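Long-range contacts in GDSL-like Lipase/Acylhydrolase family protein (Neisseria meningitidis, PDB 4K3U), which probably hydrolyses ester bonds as an SGNH-type esterase, with a domain organisation that suggests peptidoglycan O-acetylesterase activity: residues 38-43 against 369-374; 60-65 against 215-220; 163-168 against 186-191. All coordinates share one frame; numbering follows the deposited sequence.

How the interactions relate
The three contacts sit in different parts of one chain and do not touch. Interaction 2 is the one at the probable active site. There the Gly-Asp-Ser element of the GDSL family meets the loop 215-220. Interaction 1 lies in the same hydrolase fold, where two helices meet beside the central sheet. Its centre is about 27 Å from that of interaction 2. Interaction 3 belongs to the separate beta-rich region related to galactose-binding domains. Its centre is about 30 Å from the centre of interaction 2 and about 37 Å from that of interaction 1. In sequence, interaction 1 spans the other two, and interaction 3 falls within the span of interaction 2.

Interaction 1 of 3, residues 38-43 against 369-374; sequences PWMKKL and EELVRS
Met-40, Leu-43 and Val-372 join two helices of the alpha/beta SGNH hydrolase fold. Helix 38-47 comes just before strand 53-60 of the central sheet. Helix 354-373 is the last helix of the chain. The two short segments meet nearly at right angles, with a signed crossing angle of -91°. Their axes come no closer than 11.3 Å, so side chains bridge the gap.

Val-372 is central. Its CG2 branch does the touching, and it meets two partners. One is the sulfur of Met-40, with SD 3.7 Å from Val-372 CG2. The other is a methyl of Leu-43, with CD2 3.6 Å from Val-372 CG2. The side chains of Leu-43 and Val-372 cross at about a right angle.

Met-40 leaves its helix with CG anti to the backbone N (chi1 175°). It then bends at both following torsions. The bends bring SD and CE over the backbone of the other helix. Met-40 CE also meets the side chain of Leu-371, 4.2 Å from its CG. Trp-39 adds a looser touch at its ring edge, where CH2 is 4.4 Å from Leu-371 CD2.

No hydrogen bond crosses, and the contact is apolar and largely buried. Trp-81 of helix 68-81 packs on both Leu-43 and Val-372. Phe-54 and Met-322, on two strands of the sheet, touch Trp-39. Ser-374 is the first residue past the end of the last helix. Its OG donates to Leu-371 O at 2.8 Å, from above the carbonyl plane.

Interaction 2 of 3, residues 60-65 against 215-220; sequences GDSHTA and GINGAQ
Ile-216 N donates to Gly-60 O at 3.0 Å, and Gly-218 N donates to Ser-62 OG at 3.2 Å. Ser-62 stands at the serine of the Gly-Asp-Ser family motif, which is the nucleophile in GDSL hydrolases. Gly-218 N, with Ser-62 N and the Asn-250 side chain, would probably form the oxyanion hole, as in other SGNH hydrolases. With chi1 -54° Ser-62 OG lies beside its own backbone N and meets Gly-218 N in a bent bond (144°). Gly-218 is in a type II turn from Ile-216 to Ala-219, and its positive phi suits glycine.

Asp-61 N-caps the short helix 62-65. Its OD1 accepts from His-63 N, which comes from above the carboxylate plane. A water lies between Asp-61 OD2 (2.7 Å) and Ala-219 O (2.8 Å). Ala-219 O also accepts from Asn-250.

Further out the packing is close. Ala-65 CB sits 3.3 Å from Asn-217 OD1, while the Asn-217 amide nitrogen bonds to Gly-96 O. Asp-61 CA makes a CA-H...O contact of 3.2 Å with Ile-216 O. Thr-64 CG2 lies 3.5 Å from Gly-215 N.

Gly-60 and Gly-215 form a parallel bridge. They end the adjacent strands 53-60 and 208-215 of the mixed sheet, and the latter is an outermost strand. Strand 53-60 leads into helix 62-65, and strand 208-215 leads into the loop before helix 231-236.

Interaction 3 of 3, residues 163-168 against 186-191; sequences TVNGNT and PLTIHT
Thr-163 and His-190 form an antiparallel hydrogen-bonded pair. Thr-163 N donates to His-190 O at 2.9 Å, and His-190 N donates to Thr-163 O at 3.0 Å. Val-164 and Ile-189 are the next, non-hydrogen-bonded pair. Strand 161-164 then enters a type I' turn, from Val-164 to Asn-167, that leads to strand 167-170. Strand 187-191 runs on the other side of strand 161-164, in a five-stranded antiparallel sheet.

Asn-165 continues the pairing into the turn. Its N donates to Thr-188 O at 2.8 Å. Its side chain supplies the return bond, since OD1 accepts from Thr-188 N at 2.8 Å, with an N-H...acceptor angle of 168°. Asn-165 ND2 donates to Ala-184 O, so both ends of the amide are held.

On one face Val-164 CG1 presses against Leu-187 CD1 at 3.4 Å, closer than two methyl groups normally come. CG1 is trans to the backbone N (chi1 174°), which turns it toward Leu-187. Ile-200 touches Ile-189 and Ile-202 touches Leu-187, both from strand 195-203.

On the other face Thr-163 OG1 lies 3.2 Å from His-190 CB. Two waters bond to this hydroxyl. One also reaches His-190 ND1. The other ties in Gly-166 N and Thr-188 O.

The contact thus has an apolar, buried side and a polar, hydrated side. The Asn-165 carboxamide takes the place of a backbone carbonyl, so the strand-like bonding pattern persists where the backbone turns away.

Interaction 1 of 3, residues 38-43 against 369-374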
loop_
_atom_site.group_PDB
_atom_site.type_symbol
_atom_site.label_atom_id
_atom_site.label_comp_id
_atom_site.label_asym_id
_atom_site.label_seq_id
_atom_site.Cartn_x
_atom_site.Cartn_y
_atom_site.Cartn_z
ATOM N N PRO A 38 -9.780 14.457 11.968
ATOM C CA PRO A 38 -10.713 13.350 12.199
ATOM C C PRO A 38 -10.026 11.983 12.314
ATOM O O PRO A 38 -10.521 11.139 13.055
ATOM C CB PRO A 38 -11.638 13.398 10.972
ATOM C CG PRO A 38 -10.973 14.299 9.989
ATOM C CD PRO A 38 -10.146 15.255 10.789
ATOM N N TRP A 39 -8.907 11.767 11.625
ATOM C CA TRP A 39 -8.291 10.435 11.625
ATOM C C TRP A 39 -7.465 10.181 12.892
ATOM O O TRP A 39 -7.368 9.050 13.367
ATOM C CB TRP A 39 -7.432 10.227 10.362
ATOM C CG TRP A 39 -6.206 11.091 10.261
ATOM C CD1 TRP A 39 -6.095 12.292 9.604
ATOM C CD2 TRP A 39 -4.919 10.829 10.835
ATOM N NE1 TRP A 39 -4.814 12.783 9.732
ATOM C CE2 TRP A 39 -4.074 11.903 10.482
ATOM C CE3 TRP A 39 -4.397 9.792 11.618
ATOM C CZ2 TRP A 39 -2.744 11.968 10.885
ATOM C CZ3 TRP A 39 -3.074 9.859 12.011
ATOM C CH2 TRP A 39 -2.263 10.940 11.643
ATOM N N MET A 40 -6.876 11.229 13.451
ATOM C CA MET A 40 -6.183 11.081 14.725
ATOM C C MET A 40 -7.172 10.711 15.829
ATOM O O MET A 40 -6.877 9.881 16.690
ATOM C CB MET A 40 -5.445 12.366 15.087
ATOM C CG MET A 40 -4.786 12.346 16.462
ATOM S SD MET A 40 -3.390 11.217 16.524
ATOM C CE MET A 40 -2.250 12.005 15.397
ATOM N N LYS A 41 -8.351 11.331 15.784
ATOM C CA LYS A 41 -9.375 11.100 16.798
ATOM C C LYS A 41 -9.866 9.659 16.733
ATOM O O LYS A 41 -10.053 9.013 17.766
ATOM C CB LYS A 41 -10.550 12.069 16.640
ATOM C CG LYS A 41 -11.490 12.042 17.846
ATOM C CD LYS A 41 -12.926 12.418 17.502
ATOM C CE LYS A 41 -13.832 12.205 18.721
ATOM N NZ LYS A 41 -15.260 12.570 18.476
ATOM N N LYS A 42 -10.045 9.144 15.522
ATOM C CA LYS A 42 -10.398 7.737 15.373
ATOM C C LYS A 42 -9.291 6.813 15.911
ATOM O O LYS A 42 -9.571 5.807 16.582
ATOM C CB LYS A 42 -10.696 7.407 13.904
ATOM C CG LYS A 42 -11.107 5.968 13.703
ATOM C CD LYS A 42 -11.575 5.686 12.289
ATOM C CE LYS A 42 -11.757 4.187 12.128
ATOM N NZ LYS A 42 -12.354 3.812 10.827
ATOM N N LEU A 43 -8.038 7.150 15.624
ATOM C CA LEU A 43 -6.922 6.317 16.073
ATOM C C LEU A 43 -6.772 6.354 17.600
ATOM O O LEU A 43 -6.549 5.318 18.227
ATOM C CB LEU A 43 -5.619 6.755 15.405
ATOM C CG LEU A 43 -4.347 5.974 15.757
ATOM C CD1 LEU A 43 -4.494 4.473 15.527
ATOM C CD2 LEU A 43 -3.184 6.521 14.954
ATOM N N GLU A 369 3.990 6.879 16.281
ATOM C CA GLU A 369 3.586 6.725 17.672
ATOM C C GLU A 369 3.885 8.011 18.461
ATOM O O GLU A 369 3.099 8.434 19.313
ATOM C CB GLU A 369 4.280 5.508 18.300
ATOM C CG GLU A 369 3.651 4.185 17.864
ATOM C CD GLU A 369 4.536 2.967 18.129
ATOM O OE1 GLU A 369 5.590 3.101 18.789
ATOM O OE2 GLU A 369 4.175 1.865 17.666
ATOM N N GLU A 370 5.010 8.646 18.153
ATOM C CA GLU A 370 5.357 9.909 18.798
ATOM C C GLU A 370 4.345 10.979 18.435
ATOM O O GLU A 370 3.905 11.733 19.303
ATOM C CB GLU A 370 6.772 10.350 18.410
ATOM C CG GLU A 370 6.908 11.825 18.045
ATOM C CD GLU A 370 7.313 12.711 19.216
ATOM O OE1 GLU A 370 6.551 12.805 20.203
ATOM O OE2 GLU A 370 8.406 13.316 19.149
ATOM N N LEU A 371 3.956 11.029 17.163
ATOM C CA LEU A 371 3.015 12.041 16.702
ATOM C C LEU A 371 1.688 11.868 17.432
ATOM O O LEU A 371 1.042 12.844 17.827
ATOM C CB LEU A 371 2.819 11.954 15.182
ATOM C CG LEU A 371 1.804 12.893 14.514
ATOM C CD1 LEU A 371 2.227 14.355 14.577
ATOM C CD2 LEU A 371 1.593 12.488 13.069
ATOM N N VAL A 372 1.299 10.615 17.625
ATOM C CA VAL A 372 0.058 10.285 18.323
ATOM C C VAL A 372 0.180 10.585 19.815
ATOM O O VAL A 372 -0.717 11.192 20.405
ATOM C CB VAL A 372 -0.315 8.794 18.117
ATOM C CG1 VAL A 372 -1.342 8.345 19.125
ATOM C CG2 VAL A 372 -0.822 8.564 16.692
ATOM N N ARG A 373 1.302 10.164 20.407
ATOM C CA ARG A 373 1.579 10.364 21.835
ATOM C C ARG A 373 1.493 11.840 22.222
ATOM O O ARG A 373 0.854 12.181 23.216
ATOM C CB ARG A 373 2.952 9.790 22.201
ATOM C CG ARG A 373 3.403 10.058 23.632
ATOM C CD ARG A 373 4.910 9.844 23.778
ATOM N NE ARG A 373 5.653 10.650 22.811
ATOM C CZ ARG A 373 6.969 10.593 22.626
ATOM N NH1 ARG A 373 7.716 9.763 23.344
ATOM N NH2 ARG A 373 7.538 11.372 21.718
ATOM N N SER A 374 2.113 12.716 21.434
ATOM C CA SER A 374 1.858 14.144 21.563
ATOM C C SER A 374 0.377 14.344 21.270
ATOM O O SER A 374 0.008 14.803 20.187
ATOM C CB SER A 374 2.734 14.969 20.609
ATOM O OG SER A 374 2.286 14.884 19.266
#

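Interaction 2 of 3, residues 60-65 against 215-220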
loop_
_atom_site.group_PDB
_atom_site.type_symbol
_atom_site.label_atom_id
_atom_site.label_comp_id
_atom_site.label_asym_id
_atom_site.label_seq_id
_atom_site.Cartn_x
_atom_site.Cartn_y
_atom_site.Cartn_z
ATOM N N GLY A 60 2.468 2.123 -3.377
ATOM C CA GLY A 60 3.795 2.503 -3.841
ATOM C C GLY A 60 4.459 1.643 -4.899
ATOM O O GLY A 60 3.796 1.027 -5.743
ATOM N N ASP A 61 5.785 1.603 -4.837
ATOM C CA ASP A 61 6.609 0.951 -5.850
ATOM C C ASP A 61 7.165 -0.349 -5.277
ATOM O O ASP A 61 6.527 -0.943 -4.417
ATOM C CB ASP A 61 7.751 1.876 -6.301
ATOM C CG ASP A 61 8.605 2.378 -5.130
ATOM O OD1 ASP A 61 8.551 1.784 -4.021
ATOM O OD2 ASP A 61 9.337 3.379 -5.315
ATOM N N SER A 62 8.374 -0.738 -5.708
ATOM C CA SER A 62 9.000 -2.018 -5.317
ATOM C C SER A 62 9.236 -2.159 -3.826
ATOM O O SER A 62 9.139 -3.265 -3.280
ATOM C CB SER A 62 10.348 -2.222 -6.024
ATOM O OG SER A 62 10.223 -2.108 -7.427
ATOM N N HIS A 63 9.582 -1.053 -3.176
ATOM C CA HIS A 63 9.840 -1.077 -1.739
ATOM C C HIS A 63 8.582 -1.544 -1.021
ATOM O O HIS A 63 8.657 -2.293 -0.055
ATOM C CB HIS A 63 10.282 0.309 -1.227
ATOM C CG HIS A 63 11.445 0.884 -1.974
ATOM N ND1 HIS A 63 12.645 0.220 -2.107
ATOM C CD2 HIS A 63 11.590 2.064 -2.632
ATOM C CE1 HIS A 63 13.481 0.963 -2.816
ATOM N NE2 HIS A 63 12.866 2.086 -3.145
ATOM N N THR A 64 7.430 -1.100 -1.521
ATOM C CA THR A 64 6.132 -1.459 -0.973
ATOM C C THR A 64 5.770 -2.892 -1.374
ATOM O O THR A 64 5.356 -3.712 -0.551
ATOM C CB THR A 64 5.040 -0.457 -1.461
ATOM O OG1 THR A 64 5.311 0.833 -0.903
ATOM C CG2 THR A 64 3.617 -0.901 -1.050
ATOM N N ALA A 65 5.967 -3.191 -2.649
ATOM C CA ALA A 65 5.552 -4.459 -3.229
ATOM C C ALA A 65 6.263 -5.667 -2.604
ATOM O O ALA A 65 5.779 -6.789 -2.717
ATOM C CB ALA A 65 5.775 -4.432 -4.743
ATOM N N GLY A 215 1.623 -2.240 -3.648
ATOM C CA GLY A 215 2.808 -1.931 -4.428
ATOM C C GLY A 215 2.823 -2.503 -5.833
ATOM O O GLY A 215 2.193 -3.528 -6.116
ATOM N N ILE A 216 3.558 -1.823 -6.711
ATOM C CA ILE A 216 3.814 -2.288 -8.066
ATOM C C ILE A 216 5.285 -2.057 -8.377
ATOM O O ILE A 216 5.736 -0.916 -8.339
ATOM C CB ILE A 216 2.961 -1.543 -9.123
ATOM C CG1 ILE A 216 1.470 -1.825 -8.934
ATOM C CG2 ILE A 216 3.402 -1.947 -10.529
ATOM C CD1 ILE A 216 1.084 -3.213 -9.392
ATOM N N ASN A 217 6.026 -3.125 -8.686
ATOM C CA ASN A 217 7.453 -2.992 -8.999
ATOM C C ASN A 217 7.681 -1.994 -10.147
ATOM O O ASN A 217 7.052 -2.102 -11.208
ATOM C CB ASN A 217 8.075 -4.350 -9.367
ATOM C CG ASN A 217 8.227 -5.294 -8.172
ATOM O OD1 ASN A 217 8.066 -4.897 -7.022
ATOM N ND2 ASN A 217 8.566 -6.558 -8.455
ATOM N N GLY A 218 8.565 -1.023 -9.917
ATOM C CA GLY A 218 8.953 -0.050 -10.926
ATOM C C GLY A 218 8.037 1.162 -11.059
ATOM O O GLY A 218 8.291 2.034 -11.870
ATOM N N ALA A 219 6.974 1.211 -10.264
ATOM C CA ALA A 219 5.879 2.165 -10.474
ATOM C C ALA A 219 6.227 3.598 -10.078
ATOM O O ALA A 219 7.056 3.829 -9.197
ATOM C CB ALA A 219 4.641 1.722 -9.704
ATOM N N GLN A 220 5.565 4.546 -10.737
ATOM C CA GLN A 220 5.605 5.969 -10.378
ATOM C C GLN A 220 4.175 6.406 -10.051
ATOM O O GLN A 220 3.226 5.796 -10.537
ATOM C CB GLN A 220 6.187 6.810 -11.523
ATOM C CG GLN A 220 7.632 6.444 -11.945
ATOM C CD GLN A 220 8.062 7.191 -13.203
ATOM O OE1 GLN A 220 7.860 8.407 -13.311
ATOM N NE2 GLN A 220 8.611 6.463 -14.176
HETATM O O HOH W 1 8.887 5.048 -7.439
HETATM O O HOH W 2 9.407 -6.254 -4.694
#

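Interaction 3 of 3, residues 163-168 against 186-191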
loop_
_atom_site.group_PDB
_atom_site.type_symbol
_atom_site.label_atom_id
_atom_site.label_comp_id
_atom_site.label_asym_id
_atom_site.label_seq_id
_atom_site.Cartn_x
_atom_site.Cartn_y
_atom_site.Cartn_z
ATOM N N THR A 163 -18.704 -18.339 -4.732
ATOM C CA THR A 163 -18.847 -18.739 -3.335
ATOM C C THR A 163 -17.618 -18.371 -2.503
ATOM O O THR A 163 -16.493 -18.440 -2.978
ATOM C CB THR A 163 -19.091 -20.256 -3.179
ATOM O OG1 THR A 163 -17.897 -20.969 -3.519
ATOM C CG2 THR A 163 -20.258 -20.728 -4.056
ATOM N N VAL A 164 -17.863 -17.976 -1.255
ATOM C CA VAL A 164 -16.821 -17.679 -0.281
ATOM C C VAL A 164 -17.040 -18.586 0.937
ATOM O O VAL A 164 -18.019 -18.415 1.674
ATOM C CB VAL A 164 -16.856 -16.199 0.149
ATOM C CG1 VAL A 164 -15.859 -15.948 1.256
ATOM C CG2 VAL A 164 -16.597 -15.274 -1.044
ATOM N N ASN A 165 -16.152 -19.561 1.123
ATOM C CA ASN A 165 -16.334 -20.620 2.127
ATOM C C ASN A 165 -17.709 -21.268 2.037
ATOM O O ASN A 165 -18.359 -21.502 3.049
ATOM C CB ASN A 165 -16.113 -20.082 3.544
ATOM C CG ASN A 165 -14.632 -19.917 3.884
ATOM O OD1 ASN A 165 -13.763 -20.097 3.031
ATOM N ND2 ASN A 165 -14.345 -19.560 5.134
ATOM N N GLY A 166 -18.158 -21.534 0.818
ATOM C CA GLY A 166 -19.416 -22.224 0.617
ATOM C C GLY A 166 -20.608 -21.311 0.402
ATOM O O GLY A 166 -21.594 -21.724 -0.207
ATOM N N ASN A 167 -20.522 -20.077 0.892
ATOM C CA ASN A 167 -21.647 -19.142 0.827
ATOM C C ASN A 167 -21.747 -18.394 -0.509
ATOM O O ASN A 167 -20.771 -17.839 -1.007
ATOM C CB ASN A 167 -21.561 -18.137 1.985
ATOM C CG ASN A 167 -21.664 -18.811 3.353
ATOM O OD1 ASN A 167 -22.442 -19.751 3.538
ATOM N ND2 ASN A 167 -20.863 -18.350 4.304
ATOM N N THR A 168 -22.944 -18.379 -1.075
ATOM C CA THR A 168 -23.169 -17.758 -2.361
ATOM C C THR A 168 -23.093 -16.244 -2.259
ATOM O O THR A 168 -23.784 -15.621 -1.450
ATOM C CB THR A 168 -24.534 -18.163 -2.945
ATOM O OG1 THR A 168 -24.548 -19.575 -3.161
ATOM C CG2 THR A 168 -24.788 -17.449 -4.266
ATOM N N PRO A 186 -8.835 -20.486 7.076
ATOM C CA PRO A 186 -8.508 -20.329 5.653
ATOM C C PRO A 186 -9.712 -19.925 4.810
ATOM O O PRO A 186 -10.833 -20.369 5.057
ATOM C CB PRO A 186 -8.011 -21.724 5.247
ATOM C CG PRO A 186 -7.563 -22.360 6.521
ATOM C CD PRO A 186 -8.530 -21.846 7.557
ATOM N N LEU A 187 -9.474 -19.070 3.827
ATOM C CA LEU A 187 -10.551 -18.546 3.004
ATOM C C LEU A 187 -10.534 -19.188 1.617
ATOM O O LEU A 187 -9.524 -19.144 0.936
ATOM C CB LEU A 187 -10.416 -17.026 2.899
ATOM C CG LEU A 187 -11.432 -16.244 2.080
ATOM C CD1 LEU A 187 -12.782 -16.467 2.685
ATOM C CD2 LEU A 187 -11.081 -14.757 2.086
ATOM N N THR A 188 -11.644 -19.795 1.205
ATOM C CA THR A 188 -11.698 -20.458 -0.098
ATOM C C THR A 188 -12.766 -19.848 -0.990
ATOM O O THR A 188 -13.920 -19.713 -0.592
ATOM C CB THR A 188 -11.962 -21.974 0.041
ATOM O OG1 THR A 188 -10.918 -22.567 0.822
ATOM C CG2 THR A 188 -12.003 -22.650 -1.334
ATOM N N ILE A 189 -12.367 -19.479 -2.202
ATOM C CA ILE A 189 -13.261 -18.789 -3.115
ATOM C C ILE A 189 -13.401 -19.571 -4.411
ATOM O O ILE A 189 -12.407 -19.877 -5.071
ATOM C CB ILE A 189 -12.765 -17.360 -3.421
ATOM C CG1 ILE A 189 -12.584 -16.569 -2.114
ATOM C CG2 ILE A 189 -13.719 -16.662 -4.364
ATOM C CD1 ILE A 189 -11.953 -15.215 -2.296
ATOM N N HIS A 190 -14.643 -19.903 -4.760
ATOM C CA HIS A 190 -14.918 -20.704 -5.959
ATOM C C HIS A 190 -15.662 -19.881 -6.978
ATOM O O HIS A 190 -16.611 -19.179 -6.628
ATOM C CB HIS A 190 -15.736 -21.959 -5.612
ATOM C CG HIS A 190 -14.962 -22.985 -4.852
ATOM N ND1 HIS A 190 -15.539 -23.809 -3.910
ATOM C CD2 HIS A 190 -13.652 -23.323 -4.899
ATOM C CE1 HIS A 190 -14.614 -24.606 -3.402
ATOM N NE2 HIS A 190 -13.462 -24.339 -3.993
ATOM N N THR A 191 -15.242 -19.962 -8.233
ATOM C CA THR A 191 -15.930 -19.244 -9.302
ATOM C C THR A 191 -16.324 -20.198 -10.415
ATOM O O THR A 191 -15.481 -20.637 -11.209
ATOM C CB THR A 191 -15.068 -18.095 -9.900
ATOM O OG1 THR A 191 -13.986 -18.633 -10.681
ATOM C CG2 THR A 191 -14.520 -17.208 -8.790
HETATM O O HOH W 3 -16.280 -21.410 -1.412
HETATM O O HOH W 4 -18.342 -23.772 -3.547
HETATM O O HOH W 5 -11.881 -22.778 3.097
#